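Local atomic coordinates of RTX-adhesin (Marinomonas primoryensis, PDB entry 5IRB), a protein that binds its Antarctic bacterium to diatoms and ice, represented here by a calcium-binding fragment of tandem beta-sandwich domains. Residues A[181-186]-A[201-206]; A[153-158]-A[175-180]; A[134-139]-A[167-172]; A[125-130]-A[298-303]; A[20-25]-A[194-199]. All blocks are in the same frame, centred on the assembly; numbering follows the deposited sequence.

How the contacts relate
Followed from the N terminus, the chain shows how interdomain loops can enclose the contacts of a whole domain. Segment 20-25, in the first domain, opens contact 5; 125-130 then opens contact 4 early in the central domain. Contact 3 begins at 134-139 and contact 2 at 153-158; they cross, closing at 167-172 and 175-180. Both lie within the spans of contacts 4 and 5. Contact 1 starts at 181-186, and before it closes at 201-206, contact 5 closes at 194-199, so these two cross. Contact 4 closes last, at 298-303, enclosing contact 1 and crossing contact 5. Contacts 1 to 3 lie within the central sandwich; 5 and 4 join it to its neighbours.

Contact 1 of 5, residues A[181-186]-A[201-206]. With CA (calcium ion), chain J; CA (calcium ion), chain G.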
# COMPACT_ATOMS: atom_id res chain seq x y z
N ASP A 181 8.21 -13.68 1.65
CA ASP A 181 6.91 -13.26 2.12
C ASP A 181 6.19 -12.63 0.93
O ASP A 181 6.38 -11.45 0.65
CB ASP A 181 7.05 -12.24 3.27
CG ASP A 181 5.73 -11.94 3.97
OD1 ASP A 181 4.68 -12.45 3.54
OD2 ASP A 181 5.75 -11.16 4.96
N ASN A 182 5.36 -13.40 0.23
CA ASN A 182 4.80 -12.90 -1.02
C ASN A 182 3.43 -12.24 -0.88
O ASN A 182 2.86 -11.75 -1.86
CB ASN A 182 4.73 -14.01 -2.07
CG ASN A 182 3.83 -15.17 -1.67
OD1 ASN A 182 3.06 -15.09 -0.71
ND2 ASN A 182 3.92 -16.26 -2.42
N SER A 183 2.93 -12.18 0.35
CA SER A 183 1.68 -11.50 0.63
C SER A 183 1.74 -10.83 2.01
O SER A 183 1.92 -11.49 3.03
CB SER A 183 0.50 -12.46 0.55
OG SER A 183 -0.70 -11.74 0.76
N PHE A 184 1.55 -9.52 2.04
CA PHE A 184 1.55 -8.79 3.31
C PHE A 184 0.61 -7.57 3.34
O PHE A 184 0.26 -7.01 2.31
CB PHE A 184 2.98 -8.36 3.63
CG PHE A 184 3.62 -7.56 2.54
CD1 PHE A 184 3.40 -6.20 2.45
CD2 PHE A 184 4.44 -8.18 1.61
CE1 PHE A 184 3.99 -5.46 1.44
CE2 PHE A 184 5.04 -7.45 0.59
CZ PHE A 184 4.80 -6.08 0.51
N GLN A 185 0.19 -7.19 4.55
CA GLN A 185 -0.56 -5.97 4.75
C GLN A 185 0.28 -4.71 4.85
O GLN A 185 1.40 -4.73 5.39
CB GLN A 185 -1.44 -6.06 5.99
CG GLN A 185 -2.65 -6.91 5.78
CD GLN A 185 -3.90 -6.25 6.35
OE1 GLN A 185 -4.97 -6.31 5.74
NE2 GLN A 185 -3.76 -5.61 7.51
N VAL A 186 -0.22 -3.65 4.21
CA VAL A 186 0.32 -2.30 4.30
C VAL A 186 -0.75 -1.37 4.88
O VAL A 186 -1.89 -1.41 4.43
CB VAL A 186 0.77 -1.78 2.94
CG1 VAL A 186 1.39 -0.42 3.06
CG2 VAL A 186 1.80 -2.75 2.34
N THR A 201 -5.97 0.11 5.20
CA THR A 201 -5.07 -1.01 4.91
C THR A 201 -5.37 -1.61 3.54
O THR A 201 -6.49 -1.47 3.02
CB THR A 201 -5.20 -2.15 5.92
OG1 THR A 201 -6.43 -2.85 5.66
CG2 THR A 201 -5.18 -1.66 7.36
N THR A 202 -4.40 -2.33 3.01
CA THR A 202 -4.55 -3.04 1.74
C THR A 202 -3.58 -4.18 1.78
O THR A 202 -2.62 -4.17 2.56
CB THR A 202 -4.23 -2.17 0.50
OG1 THR A 202 -4.69 -2.83 -0.68
CG2 THR A 202 -2.74 -1.92 0.37
N THR A 203 -3.85 -5.18 0.96
CA THR A 203 -2.97 -6.32 0.90
C THR A 203 -2.17 -6.32 -0.40
O THR A 203 -2.74 -6.26 -1.48
CB THR A 203 -3.77 -7.61 1.06
OG1 THR A 203 -4.32 -7.64 2.39
CG2 THR A 203 -2.87 -8.81 0.82
N SER A 204 -0.85 -6.36 -0.27
CA SER A 204 0.01 -6.46 -1.43
C SER A 204 0.44 -7.92 -1.63
O SER A 204 0.90 -8.59 -0.69
CB SER A 204 1.24 -5.57 -1.26
OG SER A 204 2.07 -5.61 -2.42
N THR A 205 0.28 -8.41 -2.84
CA THR A 205 0.75 -9.74 -3.14
C THR A 205 1.67 -9.66 -4.35
O THR A 205 1.50 -8.80 -5.22
CB THR A 205 -0.40 -10.69 -3.44
OG1 THR A 205 -1.03 -10.31 -4.67
CG2 THR A 205 -1.42 -10.70 -2.29
N HIS A 206 2.62 -10.59 -4.40
CA HIS A 206 3.51 -10.72 -5.54
C HIS A 206 3.91 -12.19 -5.66
O HIS A 206 3.55 -13.00 -4.81
CB HIS A 206 4.72 -9.80 -5.40
CG HIS A 206 5.63 -10.17 -4.24
ND1 HIS A 206 5.45 -9.61 -2.98
CD2 HIS A 206 6.67 -10.97 -4.17
CE1 HIS A 206 6.37 -10.09 -2.18
NE2 HIS A 206 7.15 -10.94 -2.86
CA CA J . 2.71 -13.12 4.48
CA CA G . 1.25 -6.93 -6.71
O HOH W 1 2.39 -14.33 2.46
O HOH W 2 -6.18 -5.71 3.41
O HOH W 3 2.12 -4.83 -4.99
O HOH W 4 -0.46 -8.86 -7.06
O HOH W 5 -0.98 -6.72 -5.19
O HOH W 6 0.62 -5.25 -8.20
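F184 and H206 set their side chains at about a right angle, with the imidazole CE1 approaching the edge of the phenyl ring, 4.1 Å from CE2 of F184. The phenyl CG lies between the backbone N and the carbonyl carbon (chi1 56°), and one face of the ring receives CB of S204 in a CH-pi contact. A second CH-pi contact puts CA of N182 over the imidazole of H206, 3.7 Å from the ring centroid. H206 NE2 donates to the carbonyl of L178. These side chains decorate an antiparallel beta hairpin of the central sandwich, laddered by paired bonds between F184 and S204 and between V186 and T202; H206 N extends the ladder to N182 O at 2.8 Å. F184, V186, T202 and S204 share one face. On the face of S183, Q185, T203 and T205, S183 OG lies 3.3 Å from the CG2 methyl of T205, and a water links OE1 of the poorly ordered Q185 to T203 OG1. One calcium ion sits where the loop enters the first strand, bound by D181 OD1 and S183 O, both at 2.3 Å, while D181 OD2 accepts from N155 N; T205 O of the second strand binds another at 2.4 Å, with D123 and several waters.

Contact 2 of 5, residues A[153-158]-A[175-180]; sequences TINGTL and GSDLAQ
D177 lays its CB against the CG2 methyl of I154, 3.8 Å away, with the two side chains meeting at an oblique angle. Beyond CB the carboxylate turns to N155: ND2 of N155 donates to D177 OD1 over 3.0 Å, a fairly straight bond (161°) that reaches the oxygen on its anti side. The amide and carboxylate planes are 60° apart, yet the acceptor stays close to the amide plane. N155 CG is anti to the backbone N (chi1 -165°), directing the amide out of the type I' turn that runs from I154 to T157. A water bridges the two segments: its oxygen is 2.6 Å from D177 OD1, to which it donates; it also donates to N155 O and accepts from T157 OG1. OD2, the other carboxylate oxygen, bonds to the hydroxyl of Y159. A second water passes between N155 ND2 and OE1 of the poorly ordered Q180. Beside these polar contacts, I154 CG2 reaches L178 CD2 at 4.0 Å. Helix 175-180 thereby covers the tip of the hairpin made by strands 149-154 and 157-162, while I154 and L178 both continue inward to F184 of strand 183-191 and V173 of strand 168-174.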
# COMPACT_ATOMS: atom_id res chain seq x y z
N THR A 153 4.85 -5.18 7.64
CA THR A 153 5.76 -6.15 8.21
C THR A 153 5.97 -7.28 7.20
O THR A 153 5.04 -8.00 6.84
CB THR A 153 5.23 -6.71 9.53
OG1 THR A 153 4.98 -5.63 10.43
CG2 THR A 153 6.26 -7.63 10.16
N ILE A 154 7.21 -7.42 6.75
CA ILE A 154 7.54 -8.28 5.62
C ILE A 154 8.59 -9.27 6.06
O ILE A 154 9.71 -8.89 6.42
CB ILE A 154 8.03 -7.47 4.40
CG1 ILE A 154 6.99 -6.43 4.00
CG2 ILE A 154 8.33 -8.41 3.20
CD1 ILE A 154 7.44 -5.46 2.94
N ASN A 155 8.21 -10.55 6.08
CA ASN A 155 9.06 -11.62 6.60
C ASN A 155 9.48 -11.33 8.03
O ASN A 155 10.62 -11.58 8.42
CB ASN A 155 10.29 -11.79 5.71
CG ASN A 155 11.01 -13.09 5.96
OD1 ASN A 155 10.39 -14.09 6.30
ND2 ASN A 155 12.34 -13.08 5.80
N GLY A 156 8.56 -10.80 8.83
CA GLY A 156 8.85 -10.49 10.22
C GLY A 156 9.54 -9.17 10.45
O GLY A 156 9.73 -8.76 11.60
N THR A 157 9.90 -8.46 9.39
CA THR A 157 10.58 -7.19 9.58
C THR A 157 9.64 -6.04 9.30
O THR A 157 9.02 -5.95 8.23
CB THR A 157 11.81 -7.05 8.67
OG1 THR A 157 12.80 -8.03 9.04
CG2 THR A 157 12.40 -5.65 8.75
N LEU A 158 9.55 -5.14 10.28
CA LEU A 158 8.75 -3.94 10.19
C LEU A 158 9.43 -2.90 9.34
O LEU A 158 10.56 -2.52 9.63
CB LEU A 158 8.49 -3.38 11.59
CG LEU A 158 7.64 -2.10 11.65
CD1 LEU A 158 6.26 -2.31 11.08
CD2 LEU A 158 7.58 -1.61 13.10
N GLY A 175 15.18 -7.44 -0.69
CA GLY A 175 14.79 -8.53 -1.57
C GLY A 175 14.58 -9.88 -0.90
O GLY A 175 13.68 -10.62 -1.26
N SER A 176 15.41 -10.20 0.09
CA SER A 176 15.29 -11.50 0.72
C SER A 176 14.03 -11.62 1.58
O SER A 176 13.45 -12.70 1.67
CB SER A 176 16.53 -11.81 1.55
OG SER A 176 16.96 -10.68 2.29
N ASP A 177 13.59 -10.51 2.20
CA ASP A 177 12.29 -10.55 2.87
C ASP A 177 11.18 -10.76 1.86
O ASP A 177 10.29 -11.58 2.05
CB ASP A 177 12.03 -9.28 3.71
CG ASP A 177 12.96 -9.19 4.91
OD1 ASP A 177 13.34 -10.26 5.44
OD2 ASP A 177 13.29 -8.06 5.31
N LEU A 178 11.23 -10.01 0.77
CA LEU A 178 10.22 -10.14 -0.26
C LEU A 178 10.25 -11.51 -0.92
O LEU A 178 9.21 -12.03 -1.32
CB LEU A 178 10.38 -9.03 -1.32
CG LEU A 178 9.99 -7.62 -0.81
CD1 LEU A 178 10.50 -6.51 -1.72
CD2 LEU A 178 8.48 -7.52 -0.66
N ALA A 179 11.44 -12.10 -1.03
CA ALA A 179 11.56 -13.47 -1.55
C ALA A 179 10.85 -14.49 -0.66
O ALA A 179 10.44 -15.56 -1.14
CB ALA A 179 13.03 -13.86 -1.73
N GLN A 180 10.72 -14.17 0.63
CA GLN A 180 10.17 -15.12 1.59
C GLN A 180 8.76 -14.82 2.05
O GLN A 180 8.17 -15.61 2.77
CB GLN A 180 11.10 -15.20 2.79
CG GLN A 180 12.35 -15.96 2.49
CD GLN A 180 13.43 -15.75 3.52
OE1 GLN A 180 13.41 -16.35 4.60
NE2 GLN A 180 14.39 -14.88 3.20
O HOH W 7 13.11 -10.46 8.02
O HOH W 8 14.52 -15.15 7.12

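Contact 3 of 5, residues A[134-139]-A[167-172]; sequences ITVSGR and KTWSVG
V136 and V171, and beyond them G138 and W169, pair across two antiparallel strands that form one side of the three-stranded sheet in the central beta-sandwich. Four backbone bonds make up the ladder. The two of the valine pair are both 2.8 Å, V136 N to V171 O and V171 N to V136 O; those between G138 and W169 are longer, 3.1 Å each. W169 N reaches G138 O from well above the carbonyl plane, 40° out of it.

The aromatic contact accompanies the same pairing. A chi1 of 55° sets W169 CG over its own backbone, flanked by N and C. One face of the indole is covered by the backbone of S137 and G138, with G138 N 3.5 Å above the ring plane and over its centre; G138 CA makes a CH-pi contact 4.0 Å from the centroid of the five-membered ring.

Apolar packing continues alongside, where V136 CG1 touches W169 CH2 and both residues face M152 of the opposing sheet. On the outer face S137 CB meets S170 CB, while S137 OG is bonded to N117.

At the far end the cationic side chains of R139 and K167 cross obliquely. K167 sends NZ to the carbonyl of A144, and its CB sits centrally over one face of the R139 guanidinium, 3.6 Å above the plane.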
# COMPACT_ATOMS: atom_id res chain seq x y z
N ILE A 134 14.70 -3.53 -2.91
CA ILE A 134 13.56 -3.30 -3.79
C ILE A 134 12.63 -2.21 -3.20
O ILE A 134 12.28 -2.26 -2.02
CB ILE A 134 12.75 -4.58 -3.99
CG1 ILE A 134 13.57 -5.64 -4.73
CG2 ILE A 134 11.49 -4.31 -4.76
CD1 ILE A 134 12.95 -7.02 -4.62
N THR A 135 12.28 -1.22 -4.02
CA THR A 135 11.36 -0.16 -3.62
C THR A 135 9.92 -0.64 -3.52
O THR A 135 9.35 -1.16 -4.50
CB THR A 135 11.36 1.01 -4.62
OG1 THR A 135 12.67 1.57 -4.73
CG2 THR A 135 10.36 2.11 -4.15
N VAL A 136 9.31 -0.45 -2.36
CA VAL A 136 7.88 -0.68 -2.24
C VAL A 136 7.22 0.68 -2.15
O VAL A 136 7.59 1.49 -1.29
CB VAL A 136 7.52 -1.53 -1.01
CG1 VAL A 136 6.01 -1.73 -0.92
CG2 VAL A 136 8.22 -2.89 -1.11
N SER A 137 6.27 0.95 -3.03
CA SER A 137 5.68 2.28 -3.11
C SER A 137 4.17 2.20 -3.34
O SER A 137 3.63 1.13 -3.65
CB SER A 137 6.36 3.11 -4.21
OG SER A 137 6.03 2.63 -5.52
N GLY A 138 3.51 3.33 -3.21
CA GLY A 138 2.07 3.37 -3.34
C GLY A 138 1.59 4.79 -3.14
O GLY A 138 2.38 5.73 -3.20
N ARG A 139 0.29 4.94 -2.91
CA ARG A 139 -0.27 6.25 -2.63
C ARG A 139 -1.32 6.06 -1.54
O ARG A 139 -1.75 4.95 -1.29
CB ARG A 139 -0.86 6.85 -3.91
CG ARG A 139 -1.10 8.37 -3.85
CD ARG A 139 -2.02 8.81 -4.98
NE ARG A 139 -2.34 10.24 -4.96
CZ ARG A 139 -3.23 10.81 -4.14
NH1 ARG A 139 -3.86 10.07 -3.23
NH2 ARG A 139 -3.48 12.13 -4.21
N LYS A 167 1.07 12.78 -1.42
CA LYS A 167 0.34 11.59 -0.96
C LYS A 167 0.88 10.26 -1.49
O LYS A 167 0.31 9.20 -1.21
CB LYS A 167 -1.17 11.69 -1.25
CG LYS A 167 -1.89 12.87 -0.54
CD LYS A 167 -3.34 12.46 -0.28
CE LYS A 167 -4.11 13.48 0.50
NZ LYS A 167 -5.52 13.05 0.62
N THR A 168 1.99 10.29 -2.21
CA THR A 168 2.71 9.05 -2.47
C THR A 168 3.62 8.72 -1.30
O THR A 168 3.76 9.51 -0.35
CB THR A 168 3.55 9.12 -3.76
OG1 THR A 168 4.59 10.08 -3.59
CG2 THR A 168 2.66 9.50 -4.95
N TRP A 169 4.16 7.50 -1.32
CA TRP A 169 5.07 7.04 -0.30
C TRP A 169 5.95 5.97 -0.93
O TRP A 169 5.51 5.30 -1.85
CB TRP A 169 4.34 6.49 0.93
CG TRP A 169 3.37 5.40 0.65
CD1 TRP A 169 2.01 5.53 0.44
CD2 TRP A 169 3.66 4.02 0.51
NE1 TRP A 169 1.44 4.30 0.20
CE2 TRP A 169 2.45 3.34 0.22
CE3 TRP A 169 4.85 3.26 0.60
CZ2 TRP A 169 2.38 1.96 0.02
CZ3 TRP A 169 4.78 1.88 0.40
CH2 TRP A 169 3.56 1.24 0.12
N SER A 170 7.16 5.79 -0.43
CA SER A 170 7.94 4.63 -0.85
C SER A 170 8.94 4.29 0.23
O SER A 170 9.33 5.15 1.01
CB SER A 170 8.66 4.89 -2.17
OG SER A 170 9.63 5.91 -2.01
N VAL A 171 9.36 3.03 0.25
CA VAL A 171 10.35 2.60 1.22
C VAL A 171 11.15 1.43 0.64
O VAL A 171 10.60 0.56 -0.06
CB VAL A 171 9.68 2.23 2.56
CG1 VAL A 171 8.75 1.05 2.40
CG2 VAL A 171 10.71 1.95 3.63
N GLY A 172 12.45 1.43 0.90
CA GLY A 172 13.34 0.38 0.45
C GLY A 172 13.18 -0.86 1.31
O GLY A 172 13.25 -0.79 2.53

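Contact 4 of 5, residues A[125-130]-A[298-303]; sequences VNAEES and AGNTVD. With CA (calcium ion), chain F.
Around N126 and A127 the 125-130 backbone passes from extended to helical angles, and opposite them the A298-G299 turn, with G299 at a positive phi of 98°, presents the carbonyl of A298. Two bonds cross between the segments. N126 ND2 donates to A298 O over 3.2 Å, with the acceptor close to the amide plane. In return, N300 OD1 accepts from A127 N at 3.0 Å, in its own carbonyl plane and nearly straight (168°). The asparagines slide past each other in opposite directions, leaving N300 OD1 against CB of N126 at 3.3 Å; a water also donates to this oxygen. N300 ND2 holds the carbonyl of D209, a ligand of the next calcium ion. Within 125-130, N126 OD1 accepts from E129 N at 2.7 Å, and N126 N donates to E129 OE1, which uses its anti lone pair. Both carboxylate oxygens of E129 bind calcium at 2.5 Å, and a water on that ion donates to A298 O. N126 forms an Asx motif within the calcium loop completed by T120, D122 and V124, an arrangement consistent with a calcium-bound junction between consecutive sandwich domains, which the ions probably make more rigid.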
# COMPACT_ATOMS: atom_id res chain seq x y z
N VAL A 125 9.45 -11.21 -8.04
CA VAL A 125 10.79 -11.05 -7.48
C VAL A 125 11.70 -12.14 -8.03
O VAL A 125 11.55 -13.31 -7.68
CB VAL A 125 10.79 -11.13 -5.94
CG1 VAL A 125 12.22 -11.06 -5.42
CG2 VAL A 125 9.97 -9.96 -5.35
N ASN A 126 12.63 -11.76 -8.90
CA ASN A 126 13.55 -12.76 -9.45
C ASN A 126 14.81 -12.93 -8.58
O ASN A 126 14.94 -12.27 -7.55
CB ASN A 126 13.93 -12.43 -10.91
CG ASN A 126 14.86 -11.23 -11.05
OD1 ASN A 126 15.47 -10.76 -10.08
ND2 ASN A 126 15.00 -10.74 -12.28
N ALA A 127 15.72 -13.80 -9.04
CA ALA A 127 16.93 -14.12 -8.27
C ALA A 127 17.76 -12.90 -7.91
O ALA A 127 18.11 -12.69 -6.75
CB ALA A 127 17.80 -15.14 -9.06
N GLU A 128 18.06 -12.08 -8.90
CA GLU A 128 18.84 -10.87 -8.70
C GLU A 128 18.15 -9.84 -7.81
O GLU A 128 18.79 -9.19 -6.98
CB GLU A 128 19.20 -10.29 -10.06
CG GLU A 128 19.53 -8.81 -10.10
CD GLU A 128 20.13 -8.40 -11.45
OE1 GLU A 128 19.97 -9.15 -12.45
OE2 GLU A 128 20.70 -7.29 -11.51
N GLU A 129 16.83 -9.73 -7.95
CA GLU A 129 16.08 -8.75 -7.17
C GLU A 129 16.05 -9.20 -5.72
O GLU A 129 16.04 -8.39 -4.80
CB GLU A 129 14.66 -8.60 -7.75
CG GLU A 129 14.61 -7.86 -9.11
CD GLU A 129 13.29 -8.10 -9.89
OE1 GLU A 129 12.65 -9.15 -9.64
OE2 GLU A 129 12.89 -7.23 -10.72
N SER A 130 16.09 -10.51 -5.52
CA SER A 130 16.06 -11.09 -4.19
C SER A 130 17.34 -10.83 -3.41
O SER A 130 17.37 -11.02 -2.20
CB SER A 130 15.82 -12.59 -4.27
OG SER A 130 17.03 -13.24 -4.59
N ALA A 298 10.56 -14.03 -15.97
CA ALA A 298 11.04 -13.23 -14.83
C ALA A 298 12.42 -12.64 -15.03
O ALA A 298 12.79 -11.74 -14.29
CB ALA A 298 11.04 -14.06 -13.57
N GLY A 299 13.17 -13.13 -16.01
CA GLY A 299 14.49 -12.58 -16.29
C GLY A 299 15.65 -13.36 -15.70
O GLY A 299 16.80 -12.93 -15.80
N ASN A 300 15.36 -14.50 -15.06
CA ASN A 300 16.43 -15.36 -14.58
C ASN A 300 17.12 -15.98 -15.77
O ASN A 300 16.52 -16.13 -16.82
CB ASN A 300 15.88 -16.45 -13.68
CG ASN A 300 15.14 -15.89 -12.49
OD1 ASN A 300 15.69 -15.09 -11.73
ND2 ASN A 300 13.90 -16.31 -12.31
N THR A 301 18.37 -16.38 -15.61
CA THR A 301 19.09 -17.04 -16.71
C THR A 301 19.59 -18.40 -16.28
O THR A 301 19.75 -18.66 -15.08
CB THR A 301 20.28 -16.21 -17.18
OG1 THR A 301 21.16 -15.97 -16.07
CG2 THR A 301 19.78 -14.85 -17.70
N VAL A 302 19.85 -19.26 -17.26
CA VAL A 302 20.32 -20.61 -17.01
C VAL A 302 21.05 -21.15 -18.25
O VAL A 302 20.67 -20.86 -19.38
CB VAL A 302 19.15 -21.56 -16.62
CG1 VAL A 302 18.17 -21.73 -17.79
CG2 VAL A 302 19.69 -22.92 -16.11
N ASP A 303 22.15 -21.85 -17.99
CA ASP A 303 22.94 -22.56 -19.01
C ASP A 303 22.60 -24.04 -19.08
O ASP A 303 22.52 -24.70 -18.03
CB ASP A 303 24.44 -22.38 -18.74
CG ASP A 303 24.97 -21.03 -19.22
OD1 ASP A 303 24.21 -20.30 -19.90
OD2 ASP A 303 26.14 -20.68 -18.90
CA CA F . 10.76 -8.46 -11.20
O HOH W 9 17.65 -13.11 -12.01
O HOH W 10 18.07 -11.55 -13.46
O HOH W 11 11.26 -10.32 -12.84
O HOH W 12 11.21 -7.02 -12.49

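Contact 5 of 5, residues A[20-25]-A[194-199]; sequences VINAAE and AGNPYA. With CA (calcium ion), chain C.
V20 opens the contact by setting its CG1 methyl against CB of A194, 4.0 Å away, the apolar part of an otherwise polar junction. Its carbonyl turns to the calcium ion, which V20 O binds at 2.4 Å. N22, two residues on, carries the centre, and the amide of its side chain works in two directions. ND2 donates across the contact to A194 O at 2.9 Å, almost straight (171°) and with the acceptor in the amide plane. OD1 stays within its own segment and accepts from E25 N. At A23 the backbone N, the first beyond the N-cap, donates to N196 OD1 over 2.9 Å, and this same oxygen is crowded by the A23 CB at 3.2 Å. A24 joins more loosely, through a water that accepts from its backbone N and donates to N196 OD1. E25 finishes the capping box, its OE1 accepting from N22 N at 3.0 Å. Both of its carboxylate oxygens bind the calcium ion that V20 holds, so cap and metal site share one residue; T16 and D18 supply the remaining protein ligands. The two asparagines, N22 and N196, meet at a slant, their amide planes 60° apart. N196 ND2 bonds in addition to the carbonyl of K107, just past strand 95-106. That strand runs parallel to strand 20-21 and pairs with it through I21, so the turn before strand 197-208 of the central domain meets the start of helix 23-26 at the end of the first domain's sheet.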
# COMPACT_ATOMS: atom_id res chain seq x y z
N VAL A 20 -17.77 21.23 17.24
CA VAL A 20 -17.61 19.91 16.62
C VAL A 20 -17.62 18.80 17.66
O VAL A 20 -16.87 18.82 18.63
CB VAL A 20 -16.28 19.82 15.81
CG1 VAL A 20 -16.06 18.39 15.27
CG2 VAL A 20 -16.27 20.85 14.67
N ILE A 21 -18.46 17.80 17.41
CA ILE A 21 -18.51 16.61 18.23
C ILE A 21 -17.77 15.45 17.54
O ILE A 21 -18.16 15.01 16.46
CB ILE A 21 -19.94 16.17 18.51
CG1 ILE A 21 -20.68 17.25 19.33
CG2 ILE A 21 -19.95 14.85 19.26
CD1 ILE A 21 -20.12 17.42 20.73
N ASN A 22 -16.68 14.99 18.15
CA ASN A 22 -15.89 13.90 17.59
C ASN A 22 -16.24 12.60 18.30
O ASN A 22 -17.13 12.58 19.16
CB ASN A 22 -14.37 14.20 17.67
CG ASN A 22 -13.81 14.19 19.10
OD1 ASN A 22 -14.45 13.74 20.04
ND2 ASN A 22 -12.60 14.70 19.24
N ALA A 23 -15.56 11.51 17.92
CA ALA A 23 -15.83 10.18 18.45
C ALA A 23 -15.69 10.12 19.96
O ALA A 23 -16.48 9.49 20.64
CB ALA A 23 -14.86 9.12 17.80
N ALA A 24 -14.60 10.69 20.47
CA ALA A 24 -14.34 10.63 21.90
C ALA A 24 -15.39 11.44 22.68
O ALA A 24 -15.88 11.01 23.72
CB ALA A 24 -12.93 11.12 22.20
N GLU A 25 -15.75 12.61 22.15
CA GLU A 25 -16.77 13.44 22.78
C GLU A 25 -18.11 12.71 22.77
O GLU A 25 -18.79 12.64 23.80
CB GLU A 25 -16.86 14.80 22.10
CG GLU A 25 -15.62 15.66 22.36
CD GLU A 25 -15.60 16.93 21.55
OE1 GLU A 25 -16.10 16.91 20.40
OE2 GLU A 25 -15.10 17.95 22.07
N ALA A 194 -10.72 16.61 13.36
CA ALA A 194 -11.50 16.59 14.60
C ALA A 194 -10.84 15.74 15.66
O ALA A 194 -11.37 15.60 16.75
CB ALA A 194 -12.91 16.10 14.33
N GLY A 195 -9.69 15.14 15.35
CA GLY A 195 -8.99 14.33 16.33
C GLY A 195 -9.29 12.83 16.27
O GLY A 195 -8.78 12.06 17.09
N ASN A 196 -10.08 12.38 15.30
CA ASN A 196 -10.40 10.97 15.28
C ASN A 196 -9.25 10.23 14.64
O ASN A 196 -8.77 10.62 13.56
CB ASN A 196 -11.68 10.70 14.49
CG ASN A 196 -12.87 11.46 15.04
OD1 ASN A 196 -13.19 11.36 16.24
ND2 ASN A 196 -13.53 12.21 14.18
N PRO A 197 -8.81 9.15 15.28
CA PRO A 197 -7.78 8.37 14.59
C PRO A 197 -8.42 7.64 13.44
O PRO A 197 -9.61 7.35 13.49
CB PRO A 197 -7.26 7.42 15.66
CG PRO A 197 -8.37 7.33 16.66
CD PRO A 197 -9.09 8.64 16.64
N TYR A 198 -7.64 7.35 12.41
CA TYR A 198 -8.13 6.52 11.33
C TYR A 198 -7.03 5.59 10.87
O TYR A 198 -5.85 5.80 11.18
CB TYR A 198 -8.63 7.36 10.17
CG TYR A 198 -7.62 8.35 9.62
CD1 TYR A 198 -6.48 7.93 8.91
CD2 TYR A 198 -7.81 9.72 9.80
CE1 TYR A 198 -5.55 8.86 8.41
CE2 TYR A 198 -6.91 10.64 9.31
CZ TYR A 198 -5.79 10.23 8.62
OH TYR A 198 -4.91 11.19 8.16
N ALA A 199 -7.42 4.57 10.13
CA ALA A 199 -6.48 3.60 9.62
C ALA A 199 -7.04 3.09 8.30
O ALA A 199 -8.25 2.88 8.18
CB ALA A 199 -6.28 2.47 10.61
CA CA C . -15.05 19.28 20.11
O HOH W 13 -12.01 11.33 18.70
O HOH W 14 -13.40 18.15 18.17
O HOH W 15 -12.30 18.45 20.05
O HOH W 16 -13.59 20.71 21.53